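Local coordinates for putative glucose-6-phosphate 1-epimerase (PDB 2HTA), which probably interconverts the alpha and beta anomers of glucose 6-phosphate as a monomeric hexose-6-phosphate mutarotase of the glucose-6-phosphate 1-epimerase family, at residues 87-92 with 179-184; 93-98 with 175-180. One frame throughout, in Å; residues are numbered along the deposited sequence.

How the contacts relate
Contacts 1 and 2 follow one another along two continuous runs of chain, 87-98 and 175-184, which pass each other in opposite directions; as 87-92 leads into 93-98, the partner moves back from 179-184 to 175-180. Their centres lie about 12 Å apart, and His179 and Ser180 belong to both. Both use strand 172-183, one of whose neighbours in the antiparallel sheet is the short strand 94-95. The two also touch directly, Tyr181 CE1 lying 3.8 Å from Pro93 CG. Contact 2 is the sheet pairing that includes a backbone bond to His179, a probable active-site residue, whereas contact 1 carries Arg89, a substrate-binding residue by similarity. Together they tie a probable catalytic and a probable binding element to one strand.

Contact 1: 87-92 with 179-184; sequences ALRGGV and HSYFNV
Arg89 and Tyr181 meet at their tips: NH1 of Arg89 donates to OH of Tyr181 at 3.0 Å, with an N-H...O angle of 152° and the oxygen slightly out of the guanidinium plane. The two flat groups are steeply inclined, 73° between planes. Arg89 reaches this point with CG anti to the backbone N and bends at the next two torsions, which brings CD to 3.4 Å from the same Tyr181 OH. Nearer the backbone, the tyrosine ring covers the Gly90-Gly91 backbone. Gly90 CA sits over one face, 3.7 Å from the Tyr181 ring centroid and only 17° off its normal, a CH-pi contact, while Gly91 O lies at the ring edge. That same Gly91 O accepts the backbone N of Tyr181 at 2.9 Å and also receives a CA-H...O contact from Ser180. One step on, both methyls of Val92 face the Ser180 hydroxyl from one side, CG1 and CG2 each 3.6 Å from OG, whose hydrogen-bond partner is Gln302. In the second shell, Asp269 forms a salt bridge with Arg89 NE, and Phe278 and Trp257 pack on Tyr181. Arg89 NE and NH1 are thus held by different groups, and NH2 has a hydrogen bond as well, consistent with a pre-set guanidinium for the substrate binding assigned to Arg89 by similarity; the cationic donor would also tend to polarise the Tyr181 hydroxyl.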
loop_
_atom_site.group_PDB
_atom_site.type_symbol
_atom_site.label_atom_id
_atom_site.label_comp_id
_atom_site.label_asym_id
_atom_site.label_seq_id
_atom_site.Cartn_x
_atom_site.Cartn_y
_atom_site.Cartn_z
ATOM N N ALA A 87 -4.392 -7.540 9.928
ATOM C CA ALA A 87 -3.787 -6.798 8.809
ATOM C C ALA A 87 -3.441 -7.705 7.675
ATOM O O ALA A 87 -2.867 -8.786 7.858
ATOM C CB ALA A 87 -2.555 -6.010 9.279
ATOM N N LEU A 88 -3.792 -7.278 6.470
ATOM C CA LEU A 88 -3.496 -8.038 5.257
ATOM C C LEU A 88 -2.053 -7.822 4.812
ATOM O O LEU A 88 -1.558 -6.666 4.857
ATOM C CB LEU A 88 -4.459 -7.611 4.167
ATOM C CG LEU A 88 -5.904 -8.089 4.329
ATOM C CD1 LEU A 88 -6.863 -6.999 3.854
ATOM C CD2 LEU A 88 -6.155 -9.458 3.617
ATOM N N ARG A 89 -1.365 -8.908 4.408
ATOM C CA ARG A 89 0.045 -8.808 4.014
ATOM C C ARG A 89 0.147 -8.673 2.482
ATOM O O ARG A 89 -0.151 -9.629 1.765
ATOM C CB ARG A 89 0.867 -10.051 4.442
ATOM C CG ARG A 89 2.333 -9.987 4.043
ATOM C CD ARG A 89 3.155 -8.916 4.778
ATOM N NE ARG A 89 3.166 -9.106 6.228
ATOM C CZ ARG A 89 3.729 -8.271 7.092
ATOM N NH1 ARG A 89 4.314 -7.140 6.666
ATOM N NH2 ARG A 89 3.687 -8.555 8.419
ATOM N N GLY A 90 0.622 -7.522 2.017
ATOM C CA GLY A 90 0.692 -7.289 0.536
ATOM C C GLY A 90 -0.185 -6.130 0.133
ATOM O O GLY A 90 -0.768 -5.448 0.975
ATOM N N GLY A 91 -0.268 -5.866 -1.173
ATOM C CA GLY A 91 -1.129 -4.815 -1.641
ATOM C C GLY A 91 -0.641 -3.467 -1.163
ATOM O O GLY A 91 0.571 -3.218 -1.127
ATOM N N VAL A 92 -1.579 -2.600 -0.764
ATOM C CA VAL A 92 -1.228 -1.226 -0.338
ATOM C C VAL A 92 -1.898 -0.968 1.045
ATOM O O VAL A 92 -2.971 -0.387 1.141
ATOM C CB VAL A 92 -1.678 -0.156 -1.394
ATOM C CG1 VAL A 92 -1.299 1.265 -0.904
ATOM C CG2 VAL A 92 -0.986 -0.428 -2.775
ATOM N N HIS A 179 1.686 1.866 2.066
ATOM C CA HIS A 179 2.793 0.923 2.284
ATOM C C HIS A 179 2.883 -0.063 1.101
ATOM O O HIS A 179 2.879 -1.273 1.299
ATOM C CB HIS A 179 2.481 0.137 3.571
ATOM C CG HIS A 179 3.617 -0.654 4.138
ATOM N ND1 HIS A 179 4.259 -1.639 3.434
ATOM C CD2 HIS A 179 4.145 -0.694 5.401
ATOM C CE1 HIS A 179 5.177 -2.218 4.194
ATOM N NE2 HIS A 179 5.100 -1.689 5.401
ATOM N N SER A 180 2.967 0.442 -0.127
ATOM C CA SER A 180 2.829 -0.447 -1.300
ATOM C C SER A 180 3.879 -1.548 -1.492
ATOM O O SER A 180 5.074 -1.289 -1.365
ATOM C CB SER A 180 2.824 0.431 -2.568
ATOM O OG SER A 180 2.008 1.540 -2.311
ATOM N N TYR A 181 3.398 -2.758 -1.818
ATOM C CA TYR A 181 4.204 -3.940 -2.170
ATOM C C TYR A 181 4.138 -4.140 -3.701
ATOM O O TYR A 181 3.084 -4.467 -4.217
ATOM C CB TYR A 181 3.572 -5.198 -1.592
ATOM C CG TYR A 181 3.710 -5.307 -0.086
ATOM C CD1 TYR A 181 2.932 -4.497 0.781
ATOM C CD2 TYR A 181 4.545 -6.239 0.466
ATOM C CE1 TYR A 181 2.990 -4.622 2.199
ATOM C CE2 TYR A 181 4.650 -6.363 1.920
ATOM C CZ TYR A 181 3.886 -5.551 2.738
ATOM O OH TYR A 181 3.977 -5.674 4.126
ATOM N N PHE A 182 5.275 -4.038 -4.347
ATOM C CA PHE A 182 5.388 -4.134 -5.790
ATOM C C PHE A 182 5.984 -5.475 -6.132
ATOM O O PHE A 182 6.979 -5.900 -5.557
ATOM C CB PHE A 182 6.242 -2.977 -6.307
ATOM C CG PHE A 182 5.585 -1.660 -6.113
ATOM C CD1 PHE A 182 5.994 -0.794 -5.092
ATOM C CD2 PHE A 182 4.470 -1.321 -6.877
ATOM C CE1 PHE A 182 5.319 0.410 -4.869
ATOM C CE2 PHE A 182 3.795 -0.092 -6.691
ATOM C CZ PHE A 182 4.222 0.770 -5.674
ATOM N N ASN A 183 5.313 -6.128 -7.069
ATOM C CA ASN A 183 5.689 -7.435 -7.613
ATOM C C ASN A 183 6.928 -7.254 -8.480
ATOM O O ASN A 183 6.964 -6.416 -9.380
ATOM C CB ASN A 183 4.480 -7.960 -8.404
ATOM C CG ASN A 183 4.635 -9.401 -8.885
ATOM O OD1 ASN A 183 5.180 -10.247 -8.182
ATOM N ND2 ASN A 183 4.121 -9.688 -10.106
ATOM N N VAL A 184 7.975 -7.990 -8.136
ATOM C CA VAL A 184 9.240 -7.971 -8.887
ATOM C C VAL A 184 9.641 -9.390 -9.274
ATOM O O VAL A 184 9.244 -10.357 -8.606
ATOM C CB VAL A 184 10.425 -7.257 -8.158
ATOM C CG1 VAL A 184 10.071 -5.798 -7.897
ATOM C CG2 VAL A 184 10.806 -7.951 -6.852
#

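Contact 2: 93-98 with 175-180; sequences PICWPW and TSALHS
Antiparallel pairing of strand 94-95 with strand 172-183 brings 93-98 alongside the chain leading to His179, a probable active-site residue. Cys95 and Ala177 form the hydrogen-bonded pair: Cys95 N reaches Ala177 O at 2.9 Å, and the return bond from Ala177 N meets a lone pair of Cys95 O in the carbonyl plane at 3.1 Å. Beyond the neighbouring non-hydrogen-bonded pair, Ile94 with Leu178, His179 N bonds to Pro93 O at 3.0 Å and 168°. On the Cys95-Ala177 face, SG of Cys95 is 3.7 Å from His179 CB; with His179 CG anti to the backbone N (chi1 -167°), the imidazole turns its edge to this sulfur. Pro93 crosses the His179 side chain, its CB 3.9 Å from His179 CB and its CD 3.3 Å from His179 O. This sheet of the galactose mutarotase-like beta-sandwich also holds Glu282, the other probable active-site residue, on strand 278-286 beside His179. The opposite face carries Ile94 CG1 against Leu178 CD2, with Leu166 and Ile164 of strand 162-169 packed on them. Past the cis peptide before Pro97 the pairing becomes irregular: Thr175 N bonds to Pro97 O at 3.2 Å from 50° above the carbonyl plane, and Thr175 OG1, bonded to Phe99 N, lies 3.4 Å from Trp98 CA.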
loop_
_atom_site.group_PDB
_atom_site.type_symbol
_atom_site.label_atom_id
_atom_site.label_comp_id
_atom_site.label_asym_id
_atom_site.label_seq_id
_atom_site.Cartn_x
_atom_site.Cartn_y
_atom_site.Cartn_z
ATOM N N PRO A 93 -1.276 -1.462 2.125
ATOM C CA PRO A 93 -1.812 -1.148 3.463
ATOM C C PRO A 93 -1.851 0.353 3.665
ATOM O O PRO A 93 -0.869 1.038 3.386
ATOM C CB PRO A 93 -0.762 -1.775 4.420
ATOM C CG PRO A 93 -0.062 -2.857 3.579
ATOM C CD PRO A 93 -0.125 -2.386 2.148
ATOM N N ILE A 94 -2.984 0.873 4.151
ATOM C CA ILE A 94 -3.114 2.305 4.550
ATOM C C ILE A 94 -2.726 2.362 6.034
ATOM O O ILE A 94 -3.402 1.741 6.870
ATOM C CB ILE A 94 -4.570 2.824 4.386
ATOM C CG1 ILE A 94 -4.880 2.928 2.842
ATOM C CG2 ILE A 94 -4.807 4.239 5.070
ATOM C CD1 ILE A 94 -6.384 3.073 2.625
ATOM N N CYS A 95 -1.654 3.090 6.315
ATOM C CA CYS A 95 -1.115 3.153 7.671
ATOM C C CYS A 95 -1.517 4.485 8.250
ATOM O O CYS A 95 -0.987 5.523 7.877
ATOM C CB CYS A 95 0.384 3.063 7.651
ATOM S SG CYS A 95 1.046 1.593 6.704
ATOM N N TRP A 96 -2.447 4.446 9.175
ATOM C CA TRP A 96 -3.021 5.670 9.748
ATOM C C TRP A 96 -3.697 5.341 11.088
ATOM O O TRP A 96 -4.384 4.349 11.178
ATOM C CB TRP A 96 -4.051 6.216 8.757
ATOM C CG TRP A 96 -4.537 7.616 9.094
ATOM C CD1 TRP A 96 -4.068 8.784 8.596
ATOM C CD2 TRP A 96 -5.637 7.956 9.971
ATOM N NE1 TRP A 96 -4.762 9.849 9.155
ATOM C CE2 TRP A 96 -5.731 9.358 9.993
ATOM C CE3 TRP A 96 -6.527 7.198 10.753
ATOM C CZ2 TRP A 96 -6.690 10.043 10.782
ATOM C CZ3 TRP A 96 -7.497 7.865 11.529
ATOM C CH2 TRP A 96 -7.558 9.276 11.533
ATOM N N PRO A 97 -3.620 6.236 12.111
ATOM C CA PRO A 97 -3.000 7.546 12.180
ATOM C C PRO A 97 -1.555 7.548 12.698
ATOM O O PRO A 97 -1.084 8.600 13.133
ATOM C CB PRO A 97 -3.941 8.296 13.149
ATOM C CG PRO A 97 -4.332 7.220 14.166
ATOM C CD PRO A 97 -4.315 5.901 13.382
ATOM N N TRP A 98 -0.844 6.417 12.641
ATOM C CA TRP A 98 0.620 6.459 12.797
ATOM C C TRP A 98 1.302 5.529 11.852
ATOM O O TRP A 98 0.694 4.577 11.370
ATOM C CB TRP A 98 1.108 6.229 14.269
ATOM C CG TRP A 98 0.780 4.848 14.791
ATOM C CD1 TRP A 98 1.552 3.702 14.686
ATOM C CD2 TRP A 98 -0.413 4.476 15.466
ATOM N NE1 TRP A 98 0.899 2.641 15.275
ATOM C CE2 TRP A 98 -0.303 3.082 15.774
ATOM C CE3 TRP A 98 -1.539 5.189 15.912
ATOM C CZ2 TRP A 98 -1.312 2.374 16.449
ATOM C CZ3 TRP A 98 -2.550 4.475 16.592
ATOM C CH2 TRP A 98 -2.424 3.086 16.844
ATOM N N THR A 175 0.939 10.633 11.695
ATOM C CA THR A 175 1.880 10.170 10.691
ATOM C C THR A 175 1.204 9.003 9.955
ATOM O O THR A 175 0.273 8.357 10.472
ATOM C CB THR A 175 3.239 9.759 11.285
ATOM O OG1 THR A 175 3.040 8.724 12.248
ATOM C CG2 THR A 175 3.976 11.012 11.992
ATOM N N SER A 176 1.592 8.797 8.699
ATOM C CA SER A 176 0.854 7.863 7.850
ATOM C C SER A 176 1.753 7.373 6.713
ATOM O O SER A 176 2.850 7.936 6.497
ATOM C CB SER A 176 -0.394 8.498 7.265
ATOM O OG SER A 176 -0.089 9.722 6.602
ATOM N N ALA A 177 1.267 6.362 5.986
ATOM C CA ALA A 177 1.964 5.814 4.815
ATOM C C ALA A 177 0.993 5.082 3.876
ATOM O O ALA A 177 -0.066 4.552 4.330
ATOM C CB ALA A 177 3.045 4.788 5.260
ATOM N N LEU A 178 1.344 5.036 2.575
ATOM C CA LEU A 178 0.715 4.065 1.692
ATOM C C LEU A 178 1.841 3.044 1.460
ATOM O O LEU A 178 2.867 3.355 0.857
ATOM C CB LEU A 178 0.244 4.764 0.386
ATOM C CG LEU A 178 -0.655 5.965 0.598
ATOM C CD1 LEU A 178 -1.019 6.676 -0.750
ATOM C CD2 LEU A 178 -1.978 5.493 1.308
ATOM N N HIS A 179 1.686 1.866 2.066
ATOM C CA HIS A 179 2.793 0.923 2.284
ATOM C C HIS A 179 2.883 -0.063 1.101
ATOM O O HIS A 179 2.879 -1.273 1.299
ATOM C CB HIS A 179 2.481 0.137 3.571
ATOM C CG HIS A 179 3.617 -0.654 4.138
ATOM N ND1 HIS A 179 4.259 -1.639 3.434
ATOM C CD2 HIS A 179 4.145 -0.694 5.401
ATOM C CE1 HIS A 179 5.177 -2.218 4.194
ATOM N NE2 HIS A 179 5.100 -1.689 5.401
ATOM N N SER A 180 2.967 0.442 -0.127
ATOM C CA SER A 180 2.829 -0.447 -1.300
ATOM C C SER A 180 3.879 -1.548 -1.492
ATOM O O SER A 180 5.074 -1.289 -1.365
ATOM C CB SER A 180 2.824 0.431 -2.568
ATOM O OG SER A 180 2.008 1.540 -2.311
#